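Local coordinates for protein maleylpyruvate isomerase (Ralstonia sp., PDB 2JL4) that catalyses the glutathione-dependent isomerisation of maleylpyruvate to fumarylpyruvate in bacterial naphthalene degradation, as a homodimeric zeta-class glutathione transferase, at residues T12-R17 / R202-A207. Sequence-based numbering, arbitrary orientation.
Sequences TSHRLR and RRAAPA. With GSH (glutathione), chain C.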
ATOM      1  N   THR A  12       7.401  -7.149  -5.552  1.00 24.37           N
ATOM      2  CA  THR A  12       7.968  -6.260  -4.543  1.00 25.50           C
ATOM      3  C   THR A  12       9.499  -6.378  -4.478  1.00 27.07           C
ATOM      4  O   THR A  12      10.184  -5.369  -4.349  1.00 28.19           O
ATOM      5  CB  THR A  12       7.355  -6.518  -3.145  1.00 25.58           C
ATOM      6  OG1 THR A  12       7.532  -7.893  -2.789  1.00 23.99           O
ATOM      7  CG2 THR A  12       5.838  -6.175  -3.127  1.00 24.66           C
ATOM      8  N   SER A  13      10.031  -7.600  -4.578  1.00 25.96           N
ATOM      9  CA  SER A  13      11.486  -7.806  -4.693  1.00 26.64           C
ATOM     10  C   SER A  13      12.070  -7.022  -5.879  1.00 28.23           C
ATOM     11  O   SER A  13      13.086  -6.316  -5.752  1.00 28.21           O
ATOM     12  CB  SER A  13      11.818  -9.287  -4.877  1.00 24.32           C
ATOM     13  OG  SER A  13      11.437 -10.067  -3.760  1.00 22.28           O
ATOM     14  N   HIS A  14      11.416  -7.176  -7.029  1.00 27.20           N
ATOM     15  CA  HIS A  14      11.775  -6.493  -8.260  1.00 26.75           C
ATOM     16  C   HIS A  14      11.724  -4.974  -8.072  1.00 25.47           C
ATOM     17  O   HIS A  14      12.624  -4.256  -8.500  1.00 26.06           O
ATOM     18  CB  HIS A  14      10.831  -6.959  -9.379  1.00 25.83           C
ATOM     19  CG  HIS A  14      11.159  -6.423 -10.739  1.00 26.23           C
ATOM     20  ND1 HIS A  14      10.339  -6.633 -11.828  1.00 24.84           N
ATOM     21  CD2 HIS A  14      12.206  -5.693 -11.192  1.00 29.64           C
ATOM     22  CE1 HIS A  14      10.871  -6.063 -12.893  1.00 26.17           C
ATOM     23  NE2 HIS A  14      11.999  -5.477 -12.533  1.00 27.54           N
ATOM     24  N   ARG A  15      10.663  -4.502  -7.430  1.00 25.36           N
ATOM     25  CA  ARG A  15      10.506  -3.095  -7.090  1.00 25.45           C
ATOM     26  C   ARG A  15      11.724  -2.569  -6.308  1.00 25.83           C
ATOM     27  O   ARG A  15      12.308  -1.538  -6.660  1.00 24.33           O
ATOM     28  CB  ARG A  15       9.212  -2.918  -6.291  1.00 24.85           C
ATOM     29  CG  ARG A  15       8.838  -1.493  -5.911  1.00 25.26           C
ATOM     30  CD  ARG A  15       7.734  -1.507  -4.854  1.00 24.21           C
ATOM     31  NE  ARG A  15       6.530  -2.220  -5.288  1.00 21.42           N
ATOM     32  CZ  ARG A  15       5.549  -2.627  -4.477  1.00 23.98           C
ATOM     33  NH1 ARG A  15       5.608  -2.418  -3.157  1.00 19.04           N
ATOM     34  NH2 ARG A  15       4.495  -3.248  -4.995  1.00 23.30           N
ATOM     35  N   LEU A  16      12.103  -3.292  -5.259  1.00 25.16           N
ATOM     36  CA  LEU A  16      13.223  -2.881  -4.414  1.00 25.90           C
ATOM     37  C   LEU A  16      14.558  -2.942  -5.151  1.00 25.95           C
ATOM     38  O   LEU A  16      15.398  -2.047  -4.991  1.00 27.29           O
ATOM     39  CB  LEU A  16      13.265  -3.706  -3.131  1.00 26.20           C
ATOM     40  CG  LEU A  16      14.243  -3.267  -2.041  1.00 28.01           C
ATOM     41  CD1 LEU A  16      14.223  -1.741  -1.826  1.00 25.02           C
ATOM     42  CD2 LEU A  16      13.912  -4.013  -0.763  1.00 24.56           C
ATOM     43  N   ARG A  17      14.728  -3.982  -5.969  1.00 24.95           N
ATOM     44  CA  ARG A  17      15.914  -4.149  -6.807  1.00 25.09           C
ATOM     45  C   ARG A  17      16.168  -2.944  -7.705  1.00 25.63           C
ATOM     46  O   ARG A  17      17.289  -2.434  -7.756  1.00 26.02           O
ATOM     47  CB  ARG A  17      15.832  -5.444  -7.629  1.00 24.64           C
ATOM     48  CG  ARG A  17      16.156  -6.698  -6.806  1.00 26.46           C
ATOM     49  CD  ARG A  17      16.375  -7.941  -7.666  1.00 25.61           C
ATOM     50  NE  ARG A  17      15.326  -8.171  -8.660  1.00 24.59           N
ATOM     51  CZ  ARG A  17      14.373  -9.104  -8.576  1.00 26.33           C
ATOM     52  NH1 ARG A  17      14.295  -9.910  -7.523  1.00 24.26           N
ATOM     53  NH2 ARG A  17      13.481  -9.230  -9.556  1.00 23.28           N
ATOM     54  N   ARG A 202      17.273  -3.163 -16.128  1.00 32.09           N
ATOM     55  CA  ARG A 202      17.715  -4.419 -16.742  1.00 32.79           C
ATOM     56  C   ARG A 202      18.344  -5.391 -15.747  1.00 32.53           C
ATOM     57  O   ARG A 202      18.063  -6.595 -15.794  1.00 31.49           O
ATOM     58  CB  ARG A 202      18.714  -4.146 -17.868  1.00 33.86           C
ATOM     59  CG  ARG A 202      18.116  -3.425 -19.049  1.00 37.31           C
ATOM     60  CD  ARG A 202      19.149  -3.118 -20.107  1.00 43.52           C
ATOM     61  NE  ARG A 202      18.494  -2.907 -21.395  1.00 49.61           N
ATOM     62  CZ  ARG A 202      19.105  -2.526 -22.512  1.00 52.18           C
ATOM     63  NH1 ARG A 202      20.414  -2.294 -22.525  1.00 51.60           N
ATOM     64  NH2 ARG A 202      18.393  -2.375 -23.621  1.00 52.50           N
ATOM     65  N   ARG A 203      19.194  -4.868 -14.862  1.00 30.74           N
ATOM     66  CA  ARG A 203      19.855  -5.681 -13.846  1.00 32.20           C
ATOM     67  C   ARG A 203      18.874  -6.171 -12.774  1.00 31.54           C
ATOM     68  O   ARG A 203      19.102  -7.195 -12.125  1.00 31.32           O
ATOM     69  CB  ARG A 203      21.018  -4.903 -13.218  1.00 32.35           C
ATOM     70  CG  ARG A 203      22.329  -5.009 -14.014  1.00 36.57           C
ATOM     71  CD  ARG A 203      23.363  -3.921 -13.671  1.00 37.14           C
ATOM     72  NE  ARG A 203      23.439  -3.603 -12.241  1.00 49.26           N
ATOM     73  CZ  ARG A 203      23.332  -2.373 -11.733  1.00 53.39           C
ATOM     74  NH1 ARG A 203      23.163  -1.320 -12.528  1.00 53.19           N
ATOM     75  NH2 ARG A 203      23.405  -2.188 -10.418  1.00 55.44           N
ATOM     76  N   ALA A 204      17.776  -5.435 -12.610  1.00 30.26           N
ATOM     77  CA  ALA A 204      16.762  -5.737 -11.613  1.00 29.59           C
ATOM     78  C   ALA A 204      15.694  -6.722 -12.122  1.00 29.76           C
ATOM     79  O   ALA A 204      14.965  -7.331 -11.318  1.00 27.56           O
ATOM     80  CB  ALA A 204      16.111  -4.444 -11.136  1.00 27.68           C
ATOM     81  N   ALA A 205      15.603  -6.878 -13.446  1.00 29.18           N
ATOM     82  CA  ALA A 205      14.602  -7.769 -14.055  1.00 29.69           C
ATOM     83  C   ALA A 205      14.696  -9.203 -13.493  1.00 29.85           C
ATOM     84  O   ALA A 205      15.798  -9.705 -13.271  1.00 28.98           O
ATOM     85  CB  ALA A 205      14.729  -7.766 -15.580  1.00 29.88           C
ATOM     86  N   PRO A 206      13.538  -9.846 -13.232  1.00 30.20           N
ATOM     87  CA  PRO A 206      13.504 -11.185 -12.634  1.00 31.37           C
ATOM     88  C   PRO A 206      14.372 -12.224 -13.347  1.00 31.67           C
ATOM     89  O   PRO A 206      15.042 -13.007 -12.674  1.00 31.54           O
ATOM     90  CB  PRO A 206      12.018 -11.567 -12.724  1.00 32.67           C
ATOM     91  CG  PRO A 206      11.298 -10.240 -12.638  1.00 31.79           C
ATOM     92  CD  PRO A 206      12.175  -9.324 -13.465  1.00 31.78           C
ATOM     93  N   ALA A 207      14.357 -12.225 -14.683  1.00 31.28           N
ATOM     94  CA  ALA A 207      15.116 -13.198 -15.475  1.00 32.51           C
ATOM     95  C   ALA A 207      16.633 -13.044 -15.358  1.00 32.91           C
ATOM     96  O   ALA A 207      17.374 -13.962 -15.689  1.00 34.11           O
ATOM     97  CB  ALA A 207      14.686 -13.156 -16.947  1.00 32.50           C
TER
HETATM   98  N1  GSH C1213       3.820  -4.604   1.437  1.00 30.38           N
HETATM   99  CA1 GSH C1213       4.808  -5.656   1.316  1.00 28.86           C
HETATM  100  C1  GSH C1213       6.081  -5.081   0.749  1.00 27.65           C
HETATM  101  O11 GSH C1213       5.979  -4.339  -0.237  1.00 26.25           O
HETATM  102  O12 GSH C1213       7.185  -5.363   1.271  1.00 22.95           O
HETATM  103  CB1 GSH C1213       4.272  -6.769   0.420  1.00 27.24           C
HETATM  104  CG1 GSH C1213       5.252  -7.941   0.379  1.00 26.63           C
HETATM  105  CD1 GSH C1213       4.662  -9.135  -0.340  1.00 27.80           C
HETATM  106  OE1 GSH C1213       3.449  -9.304  -0.364  1.00 26.07           O
HETATM  107  N2  GSH C1213       5.542  -9.956  -0.918  1.00 23.86           N
HETATM  108  CA2 GSH C1213       5.168 -11.159  -1.647  1.00 26.36           C
HETATM  109  C2  GSH C1213       5.327 -12.409  -0.815  1.00 25.44           C
HETATM  110  O2  GSH C1213       6.246 -12.531  -0.025  1.00 27.65           O
HETATM  111  CB2 GSH C1213       6.023 -11.283  -2.904  1.00 27.72           C
HETATM  112  SG2 GSH C1213       5.629 -10.047  -4.173  1.00 32.80           S
HETATM  113  N3  GSH C1213       4.435 -13.369  -0.987  1.00 23.54           N
HETATM  114  CA3 GSH C1213       4.497 -14.613  -0.248  1.00 23.26           C
HETATM  115  C3  GSH C1213       3.123 -15.191  -0.030  1.00 24.68           C
HETATM  116  O31 GSH C1213       2.131 -14.616  -0.529  1.00 28.11           O
HETATM  117  O32 GSH C1213       3.032 -16.235   0.642  1.00 28.01           O
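At the seam between the thioredoxin-like and all-helical domains of a glutathione transferase, R17 and H14 of helix 11-22 meet the chain at A204-P206. R17 donates two hydrogen bonds to A204 O, from NE (2.8 Å) and NH2 (3.0 Å); the oxygen sits at the guanidinium edge, in its plane. NH2 lies nearly on the extended C=O line and NE off it; sharing one oxygen bends both bonds at the hydrogen, that from NH2 more (138°). A bend at chi3 (-49°) folds the guanidinium back over its own helix, with H14 CA against one face. Alanine suits position 204: its small methyl packs on R17 (A204 CB to R17 CB 3.7 Å), with their CA atoms 5.1 Å apart. The H14 ring swings out with CG anti to its backbone N (chi1 -175°), offering a flat pi face to P206 CD, a CH2 polarised by the adjacent nitrogen, in a CH-pi contact 3.8 Å from the ring centroid. T12, on the same helix, has OG1 3.2 Å from glutathione SG2. R17 also donates through NH1 to F7 O and NH2 to W8 O, so one buried guanidinium ties three backbone carbonyls from both domains, and its charge is probably eased by their dipoles.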